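Local coordinates for protein 3,4-dihydroxy-2-butanone 4-phosphate synthase (Acinetobacter baumannii, PDB 6MNZ) that probably converts D-ribulose 5-phosphate to formate and 3,4-dihydroxy-2-butanone 4-phosphate in riboflavin biosynthesis, and also carries a GTP cyclohydrolase II-like domain, at residues I89-G94 against D120-G125; V247-V252 against K343-P348. All coordinates share one frame; numbering follows the deposited sequence.

Contact 1 of 2, residues I89-G94 against D120-G125; sequences IEAAEG and DIVQPG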
# COMPACT_ATOMS: atom_id res chain seq x y z
N ILE A 89 -13.05 -20.69 7.78
CA ILE A 89 -13.46 -21.95 7.17
C ILE A 89 -14.98 -22.10 7.26
O ILE A 89 -15.62 -21.61 8.20
CB ILE A 89 -12.75 -23.14 7.84
CG1 ILE A 89 -11.24 -22.92 7.91
CG2 ILE A 89 -13.02 -24.41 7.06
CD1 ILE A 89 -10.51 -23.99 8.73
N GLU A 90 -15.54 -22.86 6.33
CA GLU A 90 -16.97 -22.89 6.07
C GLU A 90 -17.51 -24.27 6.40
O GLU A 90 -16.87 -25.29 6.12
CB GLU A 90 -17.26 -22.55 4.61
CG GLU A 90 -18.31 -21.47 4.41
CD GLU A 90 -18.06 -20.23 5.25
OE1 GLU A 90 -16.90 -20.03 5.69
OE2 GLU A 90 -19.04 -19.56 5.63
N ALA A 91 -18.66 -24.29 7.08
CA ALA A 91 -19.42 -25.52 7.26
C ALA A 91 -20.90 -25.22 7.23
O ALA A 91 -21.34 -24.14 7.66
CB ALA A 91 -19.04 -26.22 8.57
N ALA A 92 -21.68 -26.16 6.70
CA ALA A 92 -23.13 -26.06 6.69
C ALA A 92 -23.70 -26.74 7.94
O ALA A 92 -23.04 -26.83 8.97
CB ALA A 92 -23.69 -26.66 5.41
N GLU A 93 -25.02 -26.93 7.94
CA GLU A 93 -25.75 -27.55 9.04
C GLU A 93 -26.73 -28.59 8.51
O GLU A 93 -27.92 -28.59 8.85
CB GLU A 93 -26.47 -26.49 9.87
CG GLU A 93 -25.58 -25.35 10.33
CD GLU A 93 -25.32 -24.32 9.25
OE1 GLU A 93 -25.57 -24.63 8.07
OE2 GLU A 93 -24.96 -23.17 9.59
N GLY A 94 -26.26 -29.45 7.62
CA GLY A 94 -26.68 -30.84 7.61
C GLY A 94 -25.52 -31.80 7.78
O GLY A 94 -25.51 -32.89 7.20
N ASP A 120 -27.26 -19.95 7.51
CA ASP A 120 -27.11 -21.16 6.72
C ASP A 120 -25.73 -21.80 6.85
O ASP A 120 -25.49 -22.83 6.22
CB ASP A 120 -27.39 -20.86 5.25
CG ASP A 120 -28.85 -20.54 4.98
OD1 ASP A 120 -29.15 -19.98 3.91
OD2 ASP A 120 -29.68 -20.76 5.88
N ILE A 121 -24.80 -21.17 7.58
CA ILE A 121 -23.38 -21.49 7.47
C ILE A 121 -22.71 -21.13 8.79
O ILE A 121 -23.22 -20.33 9.58
CB ILE A 121 -22.74 -20.74 6.28
CG1 ILE A 121 -21.41 -21.38 5.88
CG2 ILE A 121 -22.55 -19.25 6.59
CD1 ILE A 121 -21.53 -22.79 5.29
N VAL A 122 -21.59 -21.80 9.07
CA VAL A 122 -20.87 -21.64 10.33
C VAL A 122 -19.37 -21.72 10.05
O VAL A 122 -18.93 -22.28 9.05
CB VAL A 122 -21.29 -22.70 11.37
CG1 VAL A 122 -22.73 -22.48 11.82
CG2 VAL A 122 -21.11 -24.11 10.84
N GLN A 123 -18.59 -21.32 11.05
CA GLN A 123 -17.14 -21.36 11.00
C GLN A 123 -16.62 -21.85 12.35
O GLN A 123 -17.14 -21.45 13.39
CB GLN A 123 -16.54 -19.98 10.70
CG GLN A 123 -17.15 -19.28 9.50
CD GLN A 123 -18.45 -18.58 9.82
OE1 GLN A 123 -19.47 -18.80 9.17
NE2 GLN A 123 -18.41 -17.66 10.79
N PRO A 124 -15.53 -22.64 12.36
CA PRO A 124 -14.77 -23.13 11.20
C PRO A 124 -15.42 -24.35 10.59
O PRO A 124 -16.41 -24.83 11.15
CB PRO A 124 -13.41 -23.46 11.79
CG PRO A 124 -13.71 -23.87 13.20
CD PRO A 124 -14.93 -23.10 13.63
N GLY A 125 -14.74 -24.99 9.64
CA GLY A 125 -15.31 -26.13 8.95
C GLY A 125 -14.29 -26.96 8.22
O GLY A 125 -13.13 -27.04 8.64
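Ala91 and Val122 face each other as an antiparallel hydrogen-bonded pair, a compact example of how one residue couple can join two irregular segments of one chain. The amide Ala91 N donates to Val122 O over 2.8 Å, and Val122 N returns a bond to Ala91 O, whose modelled position is less sure. Weaker CA-H...O contacts extend the join: Gly125 CA lies 3.3 Å from Glu90 O, and Ile89 O takes the CA-H groups of both Gln123 and Pro124, where the chain turns a corner through a cis peptide bond.

Ala91 and Val122 put their side chains on the same face. Val122 CG2, set between its own backbone N and carbonyl carbon (chi1 of CG1 -68°), meets Ala91 CB at 3.7 Å, while Gly125 CA approaches that same methyl carbon. At the corner, Ile89 CB and Pro124 CB meet at 4.0 Å.

The side chain of Glu90, bent at chi2 (50°), crosses Ile121 at about a right angle, with its CG 3.4 Å from Ile121 CG1. Its carboxylate runs beside the Gln123 amide, the two planes only 13° apart. At the far end, the carboxylate of Glu93 reaches the backbone of 120-121, its OE1 standing 2.6 Å from Asp120 O. Asp120 itself turns OD1 to Lys117 N.

Helix 101-112 lies against the pair, Ala110 touching Ala92 and Thr107 touching Ile121. A single antiparallel bridge thus joins short strand 90-91 to the loop leading into strand 127-131, outermost within this chain in the synthase domain's mixed sheet, beside backbone hydrogen bonds from Glu90 to His126 and Ile127.

Contact 2 of 2, residues V247-V252 against K343-P348; sequences VTTVRV and KLLSSP. With SO4 (sulfate ion), chain D.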
# COMPACT_ATOMS: atom_id res chain seq x y z
N VAL A 247 -3.69 7.94 -38.98
CA VAL A 247 -2.78 7.13 -38.17
C VAL A 247 -2.44 7.90 -36.90
O VAL A 247 -2.25 9.12 -36.92
CB VAL A 247 -1.51 6.76 -38.96
CG1 VAL A 247 -1.87 5.94 -40.20
CG2 VAL A 247 -0.71 8.00 -39.32
N THR A 248 -2.32 7.17 -35.80
CA THR A 248 -1.98 7.75 -34.51
C THR A 248 -0.69 7.13 -34.00
O THR A 248 -0.50 5.91 -34.09
CB THR A 248 -3.11 7.53 -33.50
OG1 THR A 248 -4.35 8.00 -34.05
CG2 THR A 248 -2.83 8.26 -32.20
N THR A 249 0.25 7.98 -33.59
CA THR A 249 1.48 7.53 -32.95
C THR A 249 1.21 7.26 -31.48
O THR A 249 0.70 8.13 -30.76
CB THR A 249 2.57 8.59 -33.11
OG1 THR A 249 2.70 8.94 -34.50
CG2 THR A 249 3.91 8.06 -32.60
N VAL A 250 1.48 6.03 -31.04
CA VAL A 250 0.90 5.49 -29.82
C VAL A 250 2.02 4.96 -28.93
O VAL A 250 2.99 4.36 -29.42
CB VAL A 250 -0.12 4.38 -30.12
CG1 VAL A 250 -0.61 3.74 -28.83
CG2 VAL A 250 -1.28 4.94 -30.92
N ARG A 251 1.87 5.16 -27.62
CA ARG A 251 2.62 4.39 -26.63
C ARG A 251 1.69 4.05 -25.47
O ARG A 251 1.19 4.96 -24.80
CB ARG A 251 3.83 5.17 -26.13
CG ARG A 251 4.59 4.47 -25.01
CD ARG A 251 6.09 4.46 -25.28
NE ARG A 251 6.82 3.76 -24.23
CZ ARG A 251 7.23 2.49 -24.30
NH1 ARG A 251 7.07 1.79 -25.42
NH2 ARG A 251 7.87 1.95 -23.28
N VAL A 252 1.53 2.76 -25.21
CA VAL A 252 1.04 2.30 -23.92
C VAL A 252 2.20 2.22 -22.94
O VAL A 252 3.24 1.62 -23.23
CB VAL A 252 0.34 0.93 -24.07
CG1 VAL A 252 0.10 0.31 -22.70
CG2 VAL A 252 -0.96 1.09 -24.83
N LYS A 343 1.08 3.79 -35.17
CA LYS A 343 2.54 3.76 -35.24
C LYS A 343 3.07 3.62 -33.82
O LYS A 343 3.07 4.59 -33.05
CB LYS A 343 3.06 5.02 -35.92
CG LYS A 343 4.50 5.39 -35.59
CD LYS A 343 4.97 6.52 -36.49
CE LYS A 343 6.06 7.35 -35.84
NZ LYS A 343 6.47 8.50 -36.70
N LEU A 344 3.41 2.39 -33.43
CA LEU A 344 3.74 2.09 -32.05
C LEU A 344 5.17 2.51 -31.74
O LEU A 344 6.11 2.12 -32.45
CB LEU A 344 3.56 0.60 -31.76
CG LEU A 344 2.15 0.03 -31.70
CD1 LEU A 344 2.19 -1.42 -31.24
CD2 LEU A 344 1.25 0.85 -30.79
N LEU A 345 5.35 3.16 -30.60
CA LEU A 345 6.67 3.47 -30.07
C LEU A 345 7.18 2.40 -29.11
O LEU A 345 8.09 2.68 -28.32
CB LEU A 345 6.65 4.83 -29.38
CG LEU A 345 6.03 5.97 -30.19
CD1 LEU A 345 6.28 7.31 -29.52
CD2 LEU A 345 6.57 5.98 -31.62
N SER A 346 6.63 1.20 -29.18
CA SER A 346 7.05 0.10 -28.32
C SER A 346 7.98 -0.84 -29.09
O SER A 346 7.96 -0.90 -30.32
CB SER A 346 5.84 -0.68 -27.80
OG SER A 346 5.01 0.15 -27.00
N SER A 347 8.78 -1.58 -28.34
CA SER A 347 9.40 -2.78 -28.87
C SER A 347 8.34 -3.85 -29.13
O SER A 347 7.24 -3.80 -28.56
CB SER A 347 10.45 -3.32 -27.90
OG SER A 347 9.85 -3.72 -26.68
N PRO A 348 8.57 -4.73 -30.10
CA PRO A 348 7.49 -5.59 -30.58
C PRO A 348 6.87 -6.41 -29.45
O PRO A 348 7.55 -6.82 -28.51
CB PRO A 348 8.18 -6.50 -31.61
CG PRO A 348 9.66 -6.32 -31.38
CD PRO A 348 9.80 -4.92 -30.88
S SO4 D . 9.70 -0.69 -24.75
O1 SO4 D . 8.34 -0.95 -24.31
O2 SO4 D . 9.68 -0.04 -26.05
O3 SO4 D . 10.38 0.16 -23.78
O4 SO4 D . 10.42 -1.96 -24.86
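Strands 248-252 and 343-344 run parallel, their directions 16° apart, with Thr249 paired to Lys343 and Val250 to Leu344 through a ladder of three bonds: Lys343 N to Thr248 O, Val250 N to Lys343 O and Leu345 N to Val250 O, each 2.9 Å long. The last is nearly straight at its acceptor (176°), whereas Val250 N sits above the carbonyl plane of Lys343.

On one face, the Thr249 and Lys343 side chains lie side by side, pointing the same way, and the extended lysine passes Thr249 OG1 with its CD at 3.9 Å. Thr249 chi1 of -52° leaves CG2 anti to the backbone N, and this methyl touches Leu345 CD2 at 3.5 Å. On the other face Val250 CB meets Leu344 CD2 at 3.8 Å, against helix 320-336, whose Leu334 touches Val250. The pair lies toward one side of the mixed sheet in the GTP cyclohydrolase II-like domain: 248-253 is flanked on its far side by 290-292, and 342-344 by 362-365, outermost within this chain.

Where strand 343-344 ends, Arg251, still in its strand, crosses Leu345 obliquely and brings its guanidinium to Ser346, with NH1 3.1 Å from Ser346 OG at a poor bonding angle. Both Arg251 NH1 and NH2 donate to sulfate O1, which lies in plane at the guanidinium edge, NH2 at 3.1 Å. Ser347 grips the same anion, probably from the crystallisation liquor, through its N to O2 and its OG to O4.

How the contacts relate
These two long-range pairings each stay within one domain of a two-domain chain. Contact 1 closes before contact 2 opens: 89-94 with 120-125 lies in the DHBP synthase part, 247-252 with 343-348 in the GTP cyclohydrolase II-like part. Their centres are about 53 Å apart, on opposite sides of the chain's centre, and their nearest atoms about 39 Å, so they do not touch. They share no sheet: contact 1 adjoins strand 127-131, outermost within this chain in the six-stranded sheet, whereas contact 2 joins neighbouring strands inside the seven-stranded one. Both lie away from the predicted substrate and metal sites of the synthase.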